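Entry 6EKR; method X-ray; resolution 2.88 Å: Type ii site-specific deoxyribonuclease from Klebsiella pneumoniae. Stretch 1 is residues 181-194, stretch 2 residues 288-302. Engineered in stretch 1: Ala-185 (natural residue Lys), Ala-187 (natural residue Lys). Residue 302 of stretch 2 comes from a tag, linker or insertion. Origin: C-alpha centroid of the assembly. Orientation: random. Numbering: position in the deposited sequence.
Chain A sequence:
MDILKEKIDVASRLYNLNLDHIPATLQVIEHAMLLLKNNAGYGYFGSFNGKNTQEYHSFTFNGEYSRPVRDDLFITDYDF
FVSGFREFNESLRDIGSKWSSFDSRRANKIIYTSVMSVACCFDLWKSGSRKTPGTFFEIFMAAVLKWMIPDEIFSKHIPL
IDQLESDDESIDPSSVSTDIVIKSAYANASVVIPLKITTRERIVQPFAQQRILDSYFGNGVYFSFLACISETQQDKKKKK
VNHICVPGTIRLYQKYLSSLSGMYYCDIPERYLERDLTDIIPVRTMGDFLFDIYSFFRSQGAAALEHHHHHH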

ATOM      1  N   VAL A 181       6.763 -15.416  12.572  1.00 54.30           N
ATOM      2  CA  VAL A 181       5.841 -16.461  12.980  1.00 53.74           C
ATOM      3  C   VAL A 181       6.470 -17.272  14.106  1.00 53.64           C
ATOM      4  O   VAL A 181       7.560 -17.822  13.956  1.00 53.28           O
ATOM      5  CB  VAL A 181       5.449 -17.390  11.791  1.00 53.69           C
ATOM      6  CG1 VAL A 181       4.381 -18.391  12.205  1.00 52.76           C
ATOM      7  CG2 VAL A 181       4.969 -16.573  10.607  1.00 53.64           C
ATOM      8  N   ILE A 182       5.784 -17.312  15.244  1.00 53.87           N
ATOM      9  CA  ILE A 182       6.162 -18.193  16.339  1.00 54.35           C
ATOM     10  C   ILE A 182       5.018 -19.159  16.581  1.00 55.12           C
ATOM     11  O   ILE A 182       3.914 -18.727  16.894  1.00 55.67           O
ATOM     12  CB  ILE A 182       6.447 -17.423  17.631  1.00 53.97           C
ATOM     13  CG1 ILE A 182       7.501 -16.337  17.387  1.00 54.08           C
ATOM     14  CG2 ILE A 182       6.908 -18.382  18.700  1.00 53.86           C
ATOM     15  CD1 ILE A 182       7.660 -15.347  18.511  1.00 54.02           C
ATOM     16  N   LYS A 183       5.283 -20.457  16.416  1.00 55.85           N
ATOM     17  CA  LYS A 183       4.296 -21.510  16.651  1.00 56.54           C
ATOM     18  C   LYS A 183       4.509 -22.156  18.013  1.00 56.97           C
ATOM     19  O   LYS A 183       5.646 -22.425  18.405  1.00 56.95           O
ATOM     20  CB  LYS A 183       4.355 -22.572  15.550  1.00 56.68           C
ATOM     21  CG  LYS A 183       3.507 -23.802  15.842  1.00 57.38           C
ATOM     22  CD  LYS A 183       3.388 -24.723  14.641  1.00 58.79           C
ATOM     23  CE  LYS A 183       2.577 -25.988  14.976  1.00 59.32           C
ATOM     24  NZ  LYS A 183       1.159 -25.714  15.365  1.00 59.46           N
ATOM     25  N   SER A 184       3.405 -22.402  18.723  1.00 57.79           N
ATOM     26  CA  SER A 184       3.439 -22.998  20.065  1.00 58.40           C
ATOM     27  C   SER A 184       3.803 -24.472  20.020  1.00 58.91           C
ATOM     28  O   SER A 184       3.182 -25.256  19.292  1.00 59.04           O
ATOM     29  CB  SER A 184       2.100 -22.819  20.792  1.00 58.22           C
ATOM     30  OG  SER A 184       2.192 -23.274  22.133  1.00 57.95           O
ATOM     31  N   ALA A 185       4.804 -24.840  20.815  1.00 59.44           N
ATOM     32  CA  ALA A 185       5.272 -26.220  20.888  1.00 60.27           C
ATOM     33  C   ALA A 185       4.211 -27.218  21.368  1.00 60.82           C
ATOM     34  O   ALA A 185       4.348 -28.421  21.142  1.00 60.93           O
ATOM     35  CB  ALA A 185       6.489 -26.296  21.780  1.00 60.34           C
ATOM     36  N   TYR A 186       3.152 -26.710  22.001  1.00 61.48           N
ATOM     37  CA  TYR A 186       2.250 -27.527  22.822  1.00 61.98           C
ATOM     38  C   TYR A 186       0.801 -27.595  22.327  1.00 61.81           C
ATOM     39  O   TYR A 186       0.022 -28.455  22.766  1.00 61.79           O
ATOM     40  CB  TYR A 186       2.297 -27.044  24.277  1.00 62.60           C
ATOM     41  CG  TYR A 186       3.706 -26.955  24.826  1.00 63.70           C
ATOM     42  CD1 TYR A 186       4.352 -28.084  25.338  1.00 64.61           C
ATOM     43  CD2 TYR A 186       4.402 -25.740  24.820  1.00 64.71           C
ATOM     44  CE1 TYR A 186       5.660 -28.002  25.831  1.00 65.53           C
ATOM     45  CE2 TYR A 186       5.704 -25.642  25.309  1.00 65.10           C
ATOM     46  CZ  TYR A 186       6.329 -26.775  25.815  1.00 65.02           C
ATOM     47  OH  TYR A 186       7.618 -26.676  26.295  1.00 64.39           O
ATOM     48  N   ALA A 187       0.451 -26.689  21.417  1.00 61.39           N
ATOM     49  CA  ALA A 187      -0.877 -26.644  20.815  1.00 60.98           C
ATOM     50  C   ALA A 187      -0.794 -26.089  19.389  1.00 60.86           C
ATOM     51  O   ALA A 187       0.142 -25.343  19.054  1.00 60.90           O
ATOM     52  CB  ALA A 187      -1.816 -25.797  21.669  1.00 60.83           C
ATOM     53  N   ASN A 188      -1.764 -26.452  18.551  1.00 60.44           N
ATOM     54  CA  ASN A 188      -1.848 -25.895  17.200  1.00 59.92           C
ATOM     55  C   ASN A 188      -2.349 -24.442  17.182  1.00 59.13           C
ATOM     56  O   ASN A 188      -3.488 -24.154  16.791  1.00 59.14           O
ATOM     57  CB  ASN A 188      -2.694 -26.777  16.281  1.00 60.19           C
ATOM     58  CG  ASN A 188      -2.737 -26.249  14.858  1.00 61.29           C
ATOM     59  OD1 ASN A 188      -1.700 -26.062  14.217  1.00 62.15           O
ATOM     60  ND2 ASN A 188      -3.941 -25.984  14.363  1.00 62.99           N
ATOM     61  N   ALA A 189      -1.479 -23.542  17.632  1.00 57.98           N
ATOM     62  CA  ALA A 189      -1.707 -22.108  17.573  1.00 56.80           C
ATOM     63  C   ALA A 189      -0.364 -21.393  17.494  1.00 56.14           C
ATOM     64  O   ALA A 189       0.647 -21.871  18.029  1.00 55.92           O
ATOM     65  CB  ALA A 189      -2.489 -21.636  18.776  1.00 56.70           C
ATOM     66  N   SER A 190      -0.363 -20.249  16.819  1.00 55.09           N
ATOM     67  CA  SER A 190       0.847 -19.471  16.621  1.00 53.98           C
ATOM     68  C   SER A 190       0.521 -18.004  16.468  1.00 53.05           C
ATOM     69  O   SER A 190      -0.600 -17.639  16.094  1.00 52.94           O
ATOM     70  CB  SER A 190       1.576 -19.951  15.370  1.00 54.18           C
ATOM     71  OG  SER A 190       0.653 -20.184  14.322  1.00 55.23           O
ATOM     72  N   VAL A 191       1.509 -17.166  16.762  1.00 51.92           N
ATOM     73  CA  VAL A 191       1.400 -15.733  16.530  1.00 50.65           C
ATOM     74  C   VAL A 191       2.068 -15.336  15.225  1.00 49.83           C
ATOM     75  O   VAL A 191       2.918 -16.052  14.698  1.00 49.24           O
ATOM     76  CB  VAL A 191       2.012 -14.912  17.673  1.00 50.81           C
ATOM     77  CG1 VAL A 191       1.385 -15.303  18.983  1.00 50.93           C
ATOM     78  CG2 VAL A 191       3.525 -15.096  17.733  1.00 50.36           C
ATOM     79  N   VAL A 192       1.648 -14.190  14.708  1.00 49.08           N
ATOM     80  CA  VAL A 192       2.226 -13.598  13.522  1.00 48.38           C
ATOM     81  C   VAL A 192       2.503 -12.147  13.861  1.00 47.87           C
ATOM     82  O   VAL A 192       1.579 -11.380  14.135  1.00 47.75           O
ATOM     83  CB  VAL A 192       1.265 -13.668  12.337  1.00 48.43           C
ATOM     84  CG1 VAL A 192       1.867 -12.983  11.134  1.00 48.77           C
ATOM     85  CG2 VAL A 192       0.936 -15.112  12.003  1.00 49.02           C
ATOM     86  N   ILE A 193       3.779 -11.777  13.855  1.00 47.23           N
ATOM     87  CA  ILE A 193       4.182 -10.433  14.254  1.00 46.68           C
ATOM     88  C   ILE A 193       4.652  -9.578  13.064  1.00 46.79           C
ATOM     89  O   ILE A 193       5.811  -9.647  12.659  1.00 46.61           O
ATOM     90  CB  ILE A 193       5.222 -10.468  15.384  1.00 46.35           C
ATOM     91  CG1 ILE A 193       4.680 -11.313  16.547  1.00 46.01           C
ATOM     92  CG2 ILE A 193       5.569  -9.048  15.823  1.00 45.49           C
ATOM     93  CD1 ILE A 193       5.742 -11.984  17.393  1.00 44.49           C
ATOM     94  N   PRO A 194       3.731  -8.781  12.487  1.00 46.93           N
ATOM     95  CA  PRO A 194       4.126  -7.853  11.447  1.00 46.90           C
ATOM     96  C   PRO A 194       4.896  -6.692  12.052  1.00 47.07           C
ATOM     97  O   PRO A 194       4.395  -6.009  12.946  1.00 47.40           O
ATOM     98  CB  PRO A 194       2.786  -7.367  10.879  1.00 46.91           C
ATOM     99  CG  PRO A 194       1.742  -8.260  11.457  1.00 46.73           C
ATOM    100  CD  PRO A 194       2.282  -8.707  12.750  1.00 46.76           C
ATOM    101  N   ASP A 288       5.029  -3.813  26.919  1.00 52.04           N
ATOM    102  CA  ASP A 288       3.809  -4.605  27.122  1.00 52.02           C
ATOM    103  C   ASP A 288       3.716  -5.744  26.112  1.00 51.59           C
ATOM    104  O   ASP A 288       3.159  -6.813  26.411  1.00 51.61           O
ATOM    105  CB  ASP A 288       2.551  -3.734  27.012  1.00 52.49           C
ATOM    106  CG  ASP A 288       2.427  -2.710  28.140  1.00 53.75           C
ATOM    107  OD1 ASP A 288       3.042  -2.902  29.226  1.00 54.97           O
ATOM    108  OD2 ASP A 288       1.699  -1.709  27.930  1.00 53.72           O
ATOM    109  N   PHE A 289       4.253  -5.495  24.915  1.00 50.89           N
ATOM    110  CA  PHE A 289       4.310  -6.483  23.845  1.00 50.23           C
ATOM    111  C   PHE A 289       4.949  -7.781  24.295  1.00 50.06           C
ATOM    112  O   PHE A 289       4.417  -8.850  24.025  1.00 50.22           O
ATOM    113  CB  PHE A 289       5.075  -5.934  22.635  1.00 50.04           C
ATOM    114  CG  PHE A 289       5.272  -6.947  21.528  1.00 49.13           C
ATOM    115  CD1 PHE A 289       4.272  -7.172  20.586  1.00 47.94           C
ATOM    116  CD2 PHE A 289       6.451  -7.676  21.437  1.00 47.33           C
ATOM    117  CE1 PHE A 289       4.446  -8.104  19.574  1.00 47.34           C
ATOM    118  CE2 PHE A 289       6.625  -8.611  20.435  1.00 47.02           C
ATOM    119  CZ  PHE A 289       5.620  -8.825  19.500  1.00 47.47           C
ATOM    120  N   LEU A 290       6.091  -7.685  24.969  1.00 49.94           N
ATOM    121  CA  LEU A 290       6.849  -8.869  25.354  1.00 49.96           C
ATOM    122  C   LEU A 290       6.042  -9.705  26.303  1.00 50.26           C
ATOM    123  O   LEU A 290       5.894 -10.906  26.091  1.00 50.33           O
ATOM    124  CB  LEU A 290       8.195  -8.504  25.968  1.00 49.74           C
ATOM    125  CG  LEU A 290       9.110  -7.674  25.072  1.00 49.54           C
ATOM    126  CD1 LEU A 290      10.207  -7.032  25.891  1.00 48.89           C
ATOM    127  CD2 LEU A 290       9.681  -8.546  23.966  1.00 50.10           C
ATOM    128  N   PHE A 291       5.493  -9.064  27.333  1.00 50.74           N
ATOM    129  CA  PHE A 291       4.656  -9.770  28.299  1.00 51.20           C
ATOM    130  C   PHE A 291       3.412 -10.361  27.627  1.00 51.16           C
ATOM    131  O   PHE A 291       3.097 -11.523  27.843  1.00 51.33           O
ATOM    132  CB  PHE A 291       4.276  -8.887  29.505  1.00 51.64           C
ATOM    133  CG  PHE A 291       3.214  -9.501  30.382  1.00 52.51           C
ATOM    134  CD1 PHE A 291       3.539 -10.497  31.298  1.00 53.29           C
ATOM    135  CD2 PHE A 291       1.878  -9.114  30.258  1.00 53.22           C
ATOM    136  CE1 PHE A 291       2.550 -11.088  32.086  1.00 54.11           C
ATOM    137  CE2 PHE A 291       0.880  -9.696  31.043  1.00 53.59           C
ATOM    138  CZ  PHE A 291       1.214 -10.683  31.956  1.00 53.57           C
ATOM    139  N   ASP A 292       2.714  -9.576  26.812  1.00 51.01           N
ATOM    140  CA  ASP A 292       1.542 -10.096  26.126  1.00 51.36           C
ATOM    141  C   ASP A 292       1.858 -11.333  25.285  1.00 51.36           C
ATOM    142  O   ASP A 292       1.111 -12.316  25.310  1.00 51.46           O
ATOM    143  CB  ASP A 292       0.884  -9.014  25.278  1.00 51.65           C
ATOM    144  CG  ASP A 292       0.212  -7.952  26.117  1.00 52.48           C
ATOM    145  OD1 ASP A 292      -0.416  -8.306  27.134  1.00 53.99           O
ATOM    146  OD2 ASP A 292       0.295  -6.764  25.760  1.00 53.11           O
ATOM    147  N   ILE A 293       2.969 -11.285  24.557  1.00 51.23           N
ATOM    148  CA  ILE A 293       3.385 -12.406  23.726  1.00 51.19           C
ATOM    149  C   ILE A 293       3.728 -13.602  24.607  1.00 51.47           C
ATOM    150  O   ILE A 293       3.299 -14.714  24.326  1.00 51.62           O
ATOM    151  CB  ILE A 293       4.556 -12.021  22.766  1.00 51.07           C
ATOM    152  CG1 ILE A 293       4.040 -11.150  21.608  1.00 50.70           C
ATOM    153  CG2 ILE A 293       5.304 -13.255  22.240  1.00 50.43           C
ATOM    154  CD1 ILE A 293       3.136 -11.857  20.597  1.00 49.81           C
ATOM    155  N   TYR A 294       4.478 -13.365  25.681  1.00 51.64           N
ATOM    156  CA  TYR A 294       4.836 -14.424  26.612  1.00 51.88           C
ATOM    157  C   TYR A 294       3.586 -15.011  27.216  1.00 52.03           C
ATOM    158  O   TYR A 294       3.405 -16.231  27.224  1.00 52.48           O
ATOM    159  CB  TYR A 294       5.711 -13.878  27.727  1.00 52.39           C
ATOM    160  CG  TYR A 294       6.026 -14.877  28.820  1.00 53.34           C
ATOM    161  CD1 TYR A 294       7.180 -15.652  28.763  1.00 54.02           C
ATOM    162  CD2 TYR A 294       5.182 -15.036  29.921  1.00 53.48           C
ATOM    163  CE1 TYR A 294       7.486 -16.553  29.762  1.00 54.14           C
ATOM    164  CE2 TYR A 294       5.474 -15.940  30.918  1.00 53.30           C
ATOM    165  CZ  TYR A 294       6.630 -16.691  30.834  1.00 54.12           C
ATOM    166  OH  TYR A 294       6.947 -17.594  31.822  1.00 55.27           O
ATOM    167  N   SER A 295       2.731 -14.132  27.727  1.00 51.90           N
ATOM    168  CA  SER A 295       1.460 -14.517  28.305  1.00 52.01           C
ATOM    169  C   SER A 295       0.695 -15.460  27.378  1.00 52.20           C
ATOM    170  O   SER A 295       0.158 -16.465  27.835  1.00 52.25           O
ATOM    171  CB  SER A 295       0.645 -13.266  28.631  1.00 51.99           C
ATOM    172  OG  SER A 295      -0.732 -13.554  28.786  1.00 52.81           O
ATOM    173  N   PHE A 296       0.677 -15.139  26.080  1.00 52.64           N
ATOM    174  CA  PHE A 296      -0.002 -15.941  25.050  1.00 52.79           C
ATOM    175  C   PHE A 296       0.490 -17.368  25.042  1.00 53.92           C
ATOM    176  O   PHE A 296      -0.309 -18.309  24.960  1.00 54.06           O
ATOM    177  CB  PHE A 296       0.192 -15.332  23.652  1.00 51.89           C
ATOM    178  CG  PHE A 296      -0.383 -16.168  22.526  1.00 49.83           C
ATOM    179  CD1 PHE A 296      -1.697 -15.989  22.111  1.00 48.11           C
ATOM    180  CD2 PHE A 296       0.398 -17.122  21.877  1.00 48.30           C
ATOM    181  CE1 PHE A 296      -2.232 -16.756  21.077  1.00 47.91           C
ATOM    182  CE2 PHE A 296      -0.125 -17.894  20.840  1.00 47.24           C
ATOM    183  CZ  PHE A 296      -1.438 -17.709  20.436  1.00 48.39           C
ATOM    184  N   PHE A 297       1.805 -17.519  25.116  1.00 55.25           N
ATOM    185  CA  PHE A 297       2.415 -18.829  25.033  1.00 56.93           C
ATOM    186  C   PHE A 297       2.376 -19.591  26.353  1.00 58.70           C
ATOM    187  O   PHE A 297       2.309 -20.830  26.352  1.00 59.13           O
ATOM    188  CB  PHE A 297       3.824 -18.738  24.460  1.00 56.11           C
ATOM    189  CG  PHE A 297       3.848 -18.551  22.969  1.00 55.17           C
ATOM    190  CD1 PHE A 297       3.714 -19.643  22.117  1.00 53.79           C
ATOM    191  CD2 PHE A 297       3.985 -17.285  22.417  1.00 53.59           C
ATOM    192  CE1 PHE A 297       3.732 -19.480  20.746  1.00 52.52           C
ATOM    193  CE2 PHE A 297       4.002 -17.112  21.052  1.00 53.16           C
ATOM    194  CZ  PHE A 297       3.876 -18.216  20.212  1.00 53.71           C
ATOM    195  N   ARG A 298       2.398 -18.859  27.468  1.00 60.57           N
ATOM    196  CA  ARG A 298       2.171 -19.466  28.780  1.00 62.49           C
ATOM    197  C   ARG A 298       0.761 -20.054  28.785  1.00 63.61           C
ATOM    198  O   ARG A 298       0.561 -21.210  29.164  1.00 63.78           O
ATOM    199  CB  ARG A 298       2.369 -18.448  29.914  1.00 62.37           C
ATOM    200  CG  ARG A 298       1.948 -18.948  31.293  1.00 62.65           C
ATOM    201  CD  ARG A 298       2.508 -18.100  32.440  1.00 63.10           C
ATOM    202  NE  ARG A 298       2.084 -16.696  32.411  1.00 64.29           N
ATOM    203  CZ  ARG A 298       2.443 -15.780  33.316  1.00 65.07           C
ATOM    204  NH1 ARG A 298       3.228 -16.107  34.342  1.00 64.67           N
ATOM    205  NH2 ARG A 298       2.023 -14.525  33.194  1.00 65.10           N
ATOM    206  N   SER A 299      -0.197 -19.258  28.313  1.00 65.09           N
ATOM    207  CA  SER A 299      -1.567 -19.709  28.106  1.00 66.62           C
ATOM    208  C   SER A 299      -1.680 -20.878  27.107  1.00 67.92           C
ATOM    209  O   SER A 299      -2.693 -21.578  27.081  1.00 67.98           O
ATOM    210  CB  SER A 299      -2.421 -18.535  27.645  1.00 66.39           C
ATOM    211  OG  SER A 299      -3.700 -18.968  27.236  1.00 66.54           O
ATOM    212  N   GLN A 300      -0.644 -21.076  26.292  1.00 69.62           N
ATOM    213  CA  GLN A 300      -0.616 -22.135  25.269  1.00 71.37           C
ATOM    214  C   GLN A 300      -1.545 -21.822  24.071  1.00 72.38           C
ATOM    215  O   GLN A 300      -1.792 -22.675  23.208  1.00 72.59           O
ATOM    216  CB  GLN A 300      -0.879 -23.522  25.906  1.00 71.25           C
ATOM    217  CG  GLN A 300       0.253 -23.973  26.883  1.00 72.13           C
ATOM    218  CD  GLN A 300      -0.157 -25.054  27.895  1.00 71.91           C
ATOM    219  OE1 GLN A 300      -0.805 -26.046  27.547  1.00 72.97           O
ATOM    220  NE2 GLN A 300       0.242 -24.868  29.152  1.00 71.24           N
ATOM    221  N   GLY A 301      -2.023 -20.576  24.015  1.00 73.50           N
ATOM    222  CA  GLY A 301      -2.954 -20.114  22.983  1.00 74.68           C
ATOM    223  C   GLY A 301      -4.025 -19.186  23.540  1.00 75.70           C
ATOM    224  O   GLY A 301      -3.929 -18.717  24.684  1.00 75.63           O
ATOM    225  N   ALA A 302      -5.030 -18.897  22.709  1.00 76.62           N
ATOM    226  CA  ALA A 302      -6.305 -18.271  23.134  1.00 77.50           C
ATOM    227  C   ALA A 302      -6.294 -16.811  23.653  1.00 77.85           C
ATOM    228  O   ALA A 302      -7.334 -16.315  24.111  1.00 78.17           O
ATOM    229  CB  ALA A 302      -7.071 -19.205  24.127  1.00 77.62           C
TER

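A β-hairpin packs against a helix from much later in the chain; no hydrogen bond crosses the join, the two sides are joined by close packing of mainly apolar groups, and about 552 Å² of surface, both sides summed, is buried. The strand 190-194 and the helix 288-298 run nearly antiparallel, at 160° between their N-to-C directions, with axes 9.9 Å apart at closest approach, so the side chains have to fill the space between the two backbones. The hairpin is held by its own backbone bonds, Ile-182 N to Val-191 O (3.2 Å), Val-191 N to Ile-182 O (2.9 Å) and Ser-184 N to Ala-189 O (2.9 Å). Strand alternation then sorts the side chains: Val-191 and Ile-193 point toward the helix, while Ser-190 and Val-192 point away.

The largest bump is Phe-297, a residue with 94 Å² covered by the hairpin stretch. With chi1 at -77° (m) its ring reaches across to the first strand and meets the backbone edge-on: Ile-182 O lies 3.4 Å from Phe-297 CZ and Ser-184 N 3.6 Å from Phe-297 CE1, both near the ring plane. Side chains line the same hollow, Ile-182 CG2 at 3.4 Å from Phe-297 CZ and Ser-184 CB at 3.7 Å from Phe-297 CE1.

Val-191 is the hairpin's answering knob. Val-191 CG1 sits among three helix side chains, 3.5 Å from Phe-296 CE2, 3.8 Å from Phe-297 CE2 and 4.2 Å from Ile-293 CD1. Over Phe-296 it makes a CH-pi contact: Val-191 CG1 stands 3.8 Å from the ring centroid of Phe-296 and 23° off the ring normal, so the methyl rests on the face. The small Ala-189 touches the same ring more loosely, Ala-189 CB lying 4.4 Å from Phe-296 CZ.

Farther along the second strand, Ile-193 fits with both Ile-293 and Phe-289. Ile-193 CD1 meets Ile-293 CD1 at 4.1 Å, and Ile-193 CG2 lies 3.7 Å from Phe-289 CZ. The Phe-289 CA-to-CB bond points sideways, but its long side chain (chi1 175°, t) brings the ring end nearer.

At the other end of the contact the chain turns out of the helix. Gln-300, with phi at 73°, is the first residue to leave helical angles, and Gly-301 N still bonds to Phe-296 O (3.0 Å). Here the backbones draw close: Ala-189 CA and Gly-301 CA are 5.9 Å apart, and Ala-189 CB is 4.5 Å from Gly-301 CA. An ideal CB on Gly-301 would point toward the hairpin, 3.7 Å from Ala-189 CB; its backbone angles alone already call for glycine, since that CB would jam against the carbonyl O of Gln-300. Beside it, the methyl of Ala-187, an engineered residue, packs with Ala-187 CB 3.5 Å from Gln-300 O.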